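Local coordinates for proteasome activator protein PA26 (PDB 1YAR), which binds the end rings of the 20S proteasome as a heptameric 11S activator and probably opens its gate to let substrates in, at residues O[70-83]-O[193-207]. Sequence-based numbering, arbitrary orientation.
Sequences PEQLLGVLQRYQDL and DADFMLKVELATTHL
Met197 reaches across from segment 193-207 into a groove of segment 70-83 lined by Leu73, Val76 and Leu77. Its CB leads to CG, which rests 4.0 Å from Leu73 CD2. The bend at chi2 (-64°) brings SD to Val76, tip to tip, 3.9 Å from Val76 CG1. A further bend at chi3 (101°) swings CE in between Leu73 and Leu77. CE lies 3.7 Å from Leu73 O and also touches Leu77 CG and Leu73 CB.

Val200 continues the seam with both branches. Its CG1 touches Val76 CG1, while CG2 packs 3.6 Å from Leu77 CD2. Further along, the Tyr80 side chain reaches toward Ala203, Thr204 and Leu207. Ala203 CB sits 3.5 Å from Tyr80 OH, and Thr204 CG2 approaches the ring obliquely at CE1. Leu83 CD1 lies 3.6 Å from Leu207 CD2 at the far end of the two segments. At the other end Leu73 CD1 presses on Asp193 CB; the buried carboxylate is held by Tyr61, Tyr154 and Arg158.

The two segments, parts of helices 71-99 and 183-226, run roughly parallel, crossing at 28° with axes 10.5 Å apart. Such lengthwise apolar packing of long helices is characteristic of the four-helix bundle of 11S (PA28-family) activator subunits.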
loop_
_atom_site.group_PDB
_atom_site.type_symbol
_atom_site.label_atom_id
_atom_site.label_comp_id
_atom_site.label_asym_id
_atom_site.label_seq_id
_atom_site.Cartn_x
_atom_site.Cartn_y
_atom_site.Cartn_z
ATOM N N PRO O 70 97.547 -92.542 1.584
ATOM C CA PRO O 70 96.434 -93.444 1.280
ATOM C C PRO O 70 95.671 -93.045 0.026
ATOM O O PRO O 70 95.021 -91.993 0.002
ATOM C CB PRO O 70 95.531 -93.326 2.511
ATOM C CG PRO O 70 96.242 -92.460 3.467
ATOM C CD PRO O 70 97.264 -91.678 2.741
ATOM N N GLU O 71 95.749 -93.890 -0.997
ATOM C CA GLU O 71 95.165 -93.615 -2.313
ATOM C C GLU O 71 93.656 -93.393 -2.260
ATOM O O GLU O 71 93.117 -92.614 -3.050
ATOM C CB GLU O 71 95.435 -94.777 -3.281
ATOM C CG GLU O 71 96.872 -94.935 -3.747
ATOM C CD GLU O 71 97.105 -96.279 -4.444
ATOM O OE1 GLU O 71 96.757 -96.407 -5.651
ATOM O OE2 GLU O 71 97.631 -97.216 -3.779
ATOM N N GLN O 72 92.974 -94.107 -1.368
ATOM C CA GLN O 72 91.532 -93.964 -1.226
ATOM C C GLN O 72 91.159 -92.519 -0.834
ATOM O O GLN O 72 90.192 -91.961 -1.352
ATOM C CB GLN O 72 90.981 -94.949 -0.197
ATOM C CG GLN O 72 89.445 -94.983 -0.147
ATOM C CD GLN O 72 88.878 -95.797 1.006
ATOM O OE1 GLN O 72 89.618 -96.258 1.876
ATOM N NE2 GLN O 72 87.560 -95.974 1.016
ATOM N N LEU O 73 91.934 -91.923 0.065
ATOM C CA LEU O 73 91.631 -90.565 0.533
ATOM C C LEU O 73 91.978 -89.549 -0.548
ATOM O O LEU O 73 91.219 -88.611 -0.795
ATOM C CB LEU O 73 92.370 -90.227 1.831
ATOM C CG LEU O 73 92.416 -91.134 3.065
ATOM C CD1 LEU O 73 92.630 -90.237 4.269
ATOM C CD2 LEU O 73 91.206 -92.013 3.280
ATOM N N LEU O 74 93.128 -89.749 -1.190
ATOM C CA LEU O 74 93.510 -88.966 -2.368
ATOM C C LEU O 74 92.405 -88.987 -3.439
ATOM O O LEU O 74 92.053 -87.939 -3.982
ATOM C CB LEU O 74 94.843 -89.459 -2.973
ATOM C CG LEU O 74 96.059 -89.615 -2.053
ATOM C CD1 LEU O 74 97.214 -90.339 -2.757
ATOM C CD2 LEU O 74 96.507 -88.255 -1.503
ATOM N N GLY O 75 91.845 -90.169 -3.717
ATOM C CA GLY O 75 90.765 -90.299 -4.705
ATOM C C GLY O 75 89.522 -89.495 -4.340
ATOM O O GLY O 75 88.945 -88.807 -5.193
ATOM N N VAL O 76 89.119 -89.567 -3.073
ATOM C CA VAL O 76 87.954 -88.807 -2.596
ATOM C C VAL O 76 88.198 -87.294 -2.757
ATOM O O VAL O 76 87.357 -86.582 -3.309
ATOM C CB VAL O 76 87.553 -89.175 -1.130
ATOM C CG1 VAL O 76 86.490 -88.190 -0.571
ATOM C CG2 VAL O 76 87.018 -90.624 -1.049
ATOM N N LEU O 77 89.345 -86.821 -2.274
ATOM C CA LEU O 77 89.689 -85.395 -2.368
ATOM C C LEU O 77 89.775 -84.900 -3.817
ATOM O O LEU O 77 89.324 -83.795 -4.129
ATOM C CB LEU O 77 90.961 -85.063 -1.573
ATOM C CG LEU O 77 90.766 -85.175 -0.042
ATOM C CD1 LEU O 77 92.039 -85.527 0.689
ATOM C CD2 LEU O 77 90.129 -83.904 0.611
ATOM N N GLN O 78 90.347 -85.730 -4.701
ATOM C CA GLN O 78 90.448 -85.397 -6.116
ATOM C C GLN O 78 89.071 -85.271 -6.750
ATOM O O GLN O 78 88.828 -84.373 -7.557
ATOM C CB GLN O 78 91.261 -86.462 -6.880
ATOM C CG GLN O 78 91.372 -86.184 -8.374
ATOM C CD GLN O 78 92.309 -85.030 -8.682
ATOM O OE1 GLN O 78 93.531 -85.215 -8.717
ATOM N NE2 GLN O 78 91.744 -83.836 -8.914
ATOM N N ARG O 79 88.178 -86.175 -6.378
ATOM C CA ARG O 79 86.822 -86.200 -6.910
ATOM C C ARG O 79 86.055 -84.942 -6.472
ATOM O O ARG O 79 85.283 -84.371 -7.249
ATOM C CB ARG O 79 86.120 -87.434 -6.384
ATOM C CG ARG O 79 84.819 -87.769 -7.067
ATOM C CD ARG O 79 84.322 -89.163 -6.747
ATOM N NE ARG O 79 82.935 -89.316 -7.179
ATOM C CZ ARG O 79 82.139 -90.291 -6.771
ATOM N NH1 ARG O 79 82.593 -91.211 -5.925
ATOM N NH2 ARG O 79 80.894 -90.346 -7.218
ATOM N N TYR O 80 86.269 -84.532 -5.220
ATOM C CA TYR O 80 85.654 -83.302 -4.702
ATOM C C TYR O 80 86.180 -82.085 -5.457
ATOM O O TYR O 80 85.388 -81.252 -5.924
ATOM C CB TYR O 80 85.826 -83.171 -3.180
ATOM C CG TYR O 80 85.033 -81.996 -2.621
ATOM C CD1 TYR O 80 83.646 -81.962 -2.743
ATOM C CD2 TYR O 80 85.676 -80.907 -2.029
ATOM C CE1 TYR O 80 82.903 -80.885 -2.254
ATOM C CE2 TYR O 80 84.935 -79.818 -1.538
ATOM C CZ TYR O 80 83.552 -79.832 -1.666
ATOM O OH TYR O 80 82.795 -78.779 -1.212
ATOM N N GLN O 81 87.507 -82.002 -5.619
ATOM C CA GLN O 81 88.123 -80.916 -6.375
ATOM C C GLN O 81 87.590 -80.816 -7.811
ATOM O O GLN O 81 87.268 -79.718 -8.281
ATOM C CB GLN O 81 89.652 -81.015 -6.335
ATOM C CG GLN O 81 90.361 -79.824 -6.974
ATOM C CD GLN O 81 91.844 -79.774 -6.646
ATOM O OE1 GLN O 81 92.614 -79.215 -7.402
ATOM N NE2 GLN O 81 92.241 -80.358 -5.509
ATOM N N ASP O 82 87.467 -81.956 -8.507
ATOM C CA ASP O 82 86.909 -81.944 -9.868
ATOM C C ASP O 82 85.480 -81.407 -9.871
ATOM O O ASP O 82 85.111 -80.601 -10.729
ATOM C CB ASP O 82 86.949 -83.346 -10.510
ATOM C CG ASP O 82 88.374 -83.844 -10.758
ATOM O OD1 ASP O 82 89.322 -83.013 -10.828
ATOM O OD2 ASP O 82 88.640 -85.065 -10.882
ATOM N N LEU O 83 84.673 -81.867 -8.919
ATOM C CA LEU O 83 83.314 -81.377 -8.800
ATOM C C LEU O 83 83.299 -79.845 -8.573
ATOM O O LEU O 83 82.542 -79.116 -9.229
ATOM C CB LEU O 83 82.581 -82.125 -7.677
ATOM C CG LEU O 83 81.096 -81.884 -7.363
ATOM C CD1 LEU O 83 80.923 -80.533 -6.665
ATOM C CD2 LEU O 83 80.209 -81.975 -8.597
ATOM N N ASP O 193 93.987 -87.806 8.458
ATOM C CA ASP O 193 93.242 -88.669 7.530
ATOM C C ASP O 193 91.740 -88.663 7.799
ATOM O O ASP O 193 90.946 -88.471 6.880
ATOM C CB ASP O 193 93.767 -90.099 7.535
ATOM C CG ASP O 193 95.131 -90.210 6.898
ATOM O OD1 ASP O 193 95.639 -89.206 6.337
ATOM O OD2 ASP O 193 95.796 -91.256 6.935
ATOM N N ALA O 194 91.354 -88.864 9.052
ATOM C CA ALA O 194 89.942 -88.859 9.405
ATOM C C ALA O 194 89.293 -87.490 9.148
ATOM O O ALA O 194 88.209 -87.421 8.570
ATOM C CB ALA O 194 89.745 -89.262 10.870
ATOM N N ASP O 195 89.950 -86.425 9.594
ATOM C CA ASP O 195 89.340 -85.095 9.551
ATOM C C ASP O 195 89.141 -84.597 8.130
ATOM O O ASP O 195 88.199 -83.859 7.875
ATOM C CB ASP O 195 90.150 -84.078 10.351
ATOM C CG ASP O 195 89.845 -84.131 11.841
ATOM O OD1 ASP O 195 89.042 -84.992 12.279
ATOM O OD2 ASP O 195 90.372 -83.340 12.661
ATOM N N PHE O 196 90.027 -84.981 7.207
ATOM C CA PHE O 196 89.837 -84.566 5.823
ATOM C C PHE O 196 88.679 -85.257 5.157
ATOM O O PHE O 196 87.982 -84.652 4.339
ATOM C CB PHE O 196 91.136 -84.608 4.995
ATOM C CG PHE O 196 91.954 -83.361 5.160
ATOM C CD1 PHE O 196 92.799 -83.210 6.253
ATOM C CD2 PHE O 196 91.809 -82.303 4.273
ATOM C CE1 PHE O 196 93.530 -82.032 6.443
ATOM C CE2 PHE O 196 92.543 -81.127 4.430
ATOM C CZ PHE O 196 93.398 -80.981 5.534
ATOM N N MET O 197 88.432 -86.507 5.552
ATOM C CA MET O 197 87.242 -87.192 5.073
ATOM C C MET O 197 85.987 -86.608 5.714
ATOM O O MET O 197 84.986 -86.412 5.031
ATOM C CB MET O 197 87.347 -88.706 5.266
ATOM C CG MET O 197 88.487 -89.343 4.485
ATOM S SD MET O 197 88.293 -89.201 2.685
ATOM C CE MET O 197 89.369 -87.844 2.266
ATOM N N LEU O 198 86.040 -86.316 7.012
ATOM C CA LEU O 198 84.913 -85.634 7.679
ATOM C C LEU O 198 84.584 -84.312 6.987
ATOM O O LEU O 198 83.417 -84.018 6.719
ATOM C CB LEU O 198 85.200 -85.403 9.169
ATOM C CG LEU O 198 84.172 -84.546 9.931
ATOM C CD1 LEU O 198 82.763 -85.151 9.822
ATOM C CD2 LEU O 198 84.587 -84.416 11.380
ATOM N N LYS O 199 85.616 -83.527 6.704
ATOM C CA LYS O 199 85.461 -82.219 6.049
ATOM C C LYS O 199 84.840 -82.308 4.658
ATOM O O LYS O 199 84.015 -81.477 4.295
ATOM C CB LYS O 199 86.793 -81.491 5.995
ATOM C CG LYS O 199 87.186 -80.980 7.351
ATOM C CD LYS O 199 88.484 -80.244 7.318
ATOM C CE LYS O 199 88.813 -79.828 8.739
ATOM N NZ LYS O 199 89.807 -78.724 8.770
ATOM N N VAL O 200 85.229 -83.325 3.890
ATOM C CA VAL O 200 84.524 -83.624 2.636
ATOM C C VAL O 200 83.044 -83.964 2.872
ATOM O O VAL O 200 82.191 -83.478 2.138
ATOM C CB VAL O 200 85.240 -84.729 1.807
ATOM C CG1 VAL O 200 84.405 -85.089 0.587
ATOM C CG2 VAL O 200 86.625 -84.237 1.371
ATOM N N GLU O 201 82.735 -84.772 3.893
ATOM C CA GLU O 201 81.325 -85.084 4.206
ATOM C C GLU O 201 80.515 -83.818 4.542
ATOM O O GLU O 201 79.393 -83.650 4.074
ATOM C CB GLU O 201 81.173 -86.047 5.386
ATOM C CG GLU O 201 81.742 -87.449 5.204
ATOM C CD GLU O 201 81.594 -88.278 6.479
ATOM O OE1 GLU O 201 82.627 -88.573 7.132
ATOM O OE2 GLU O 201 80.441 -88.599 6.857
ATOM N N LEU O 202 81.093 -82.962 5.377
ATOM C CA LEU O 202 80.459 -81.706 5.775
ATOM C C LEU O 202 80.361 -80.725 4.615
ATOM O O LEU O 202 79.307 -80.113 4.414
ATOM C CB LEU O 202 81.235 -81.066 6.922
ATOM C CG LEU O 202 81.417 -81.891 8.201
ATOM C CD1 LEU O 202 82.391 -81.156 9.115
ATOM C CD2 LEU O 202 80.090 -82.185 8.915
ATOM N N ALA O 203 81.464 -80.542 3.882
ATOM C CA ALA O 203 81.472 -79.617 2.747
ATOM C C ALA O 203 80.482 -80.023 1.655
ATOM O O ALA O 203 79.824 -79.153 1.085
ATOM C CB ALA O 203 82.860 -79.467 2.177
ATOM N N THR O 204 80.366 -81.324 1.355
ATOM C CA THR O 204 79.372 -81.764 0.351
ATOM C C THR O 204 77.945 -81.426 0.762
ATOM O O THR O 204 77.153 -80.969 -0.077
ATOM C CB THR O 204 79.458 -83.274 -0.001
ATOM O OG1 THR O 204 79.472 -84.054 1.192
ATOM C CG2 THR O 204 80.777 -83.603 -0.735
ATOM N N THR O 205 77.636 -81.653 2.035
ATOM C CA THR O 205 76.334 -81.296 2.604
ATOM C C THR O 205 76.063 -79.793 2.437
ATOM O O THR O 205 75.013 -79.396 1.924
ATOM C CB THR O 205 76.288 -81.720 4.089
ATOM O OG1 THR O 205 76.242 -83.151 4.179
ATOM C CG2 THR O 205 74.999 -81.311 4.734
ATOM N N HIS O 206 77.035 -78.980 2.849
ATOM C CA HIS O 206 76.962 -77.511 2.842
ATOM C C HIS O 206 76.857 -76.995 1.405
ATOM O O HIS O 206 76.097 -76.069 1.112
ATOM C CB HIS O 206 78.238 -76.956 3.472
ATOM C CG HIS O 206 78.189 -75.491 3.796
ATOM N ND1 HIS O 206 77.291 -74.957 4.696
ATOM C CD2 HIS O 206 78.975 -74.461 3.393
ATOM C CE1 HIS O 206 77.504 -73.653 4.808
ATOM N NE2 HIS O 206 78.517 -73.325 4.028
ATOM N N LEU O 207 77.631 -77.611 0.516
ATOM C CA LEU O 207 77.552 -77.304 -0.914
ATOM C C LEU O 207 76.166 -77.621 -1.510
ATOM O O LEU O 207 75.628 -76.822 -2.305
ATOM C CB LEU O 207 78.669 -78.031 -1.697
ATOM C CG LEU O 207 78.723 -77.738 -3.216
ATOM C CD1 LEU O 207 78.819 -76.216 -3.533
ATOM C CD2 LEU O 207 79.895 -78.483 -3.864
#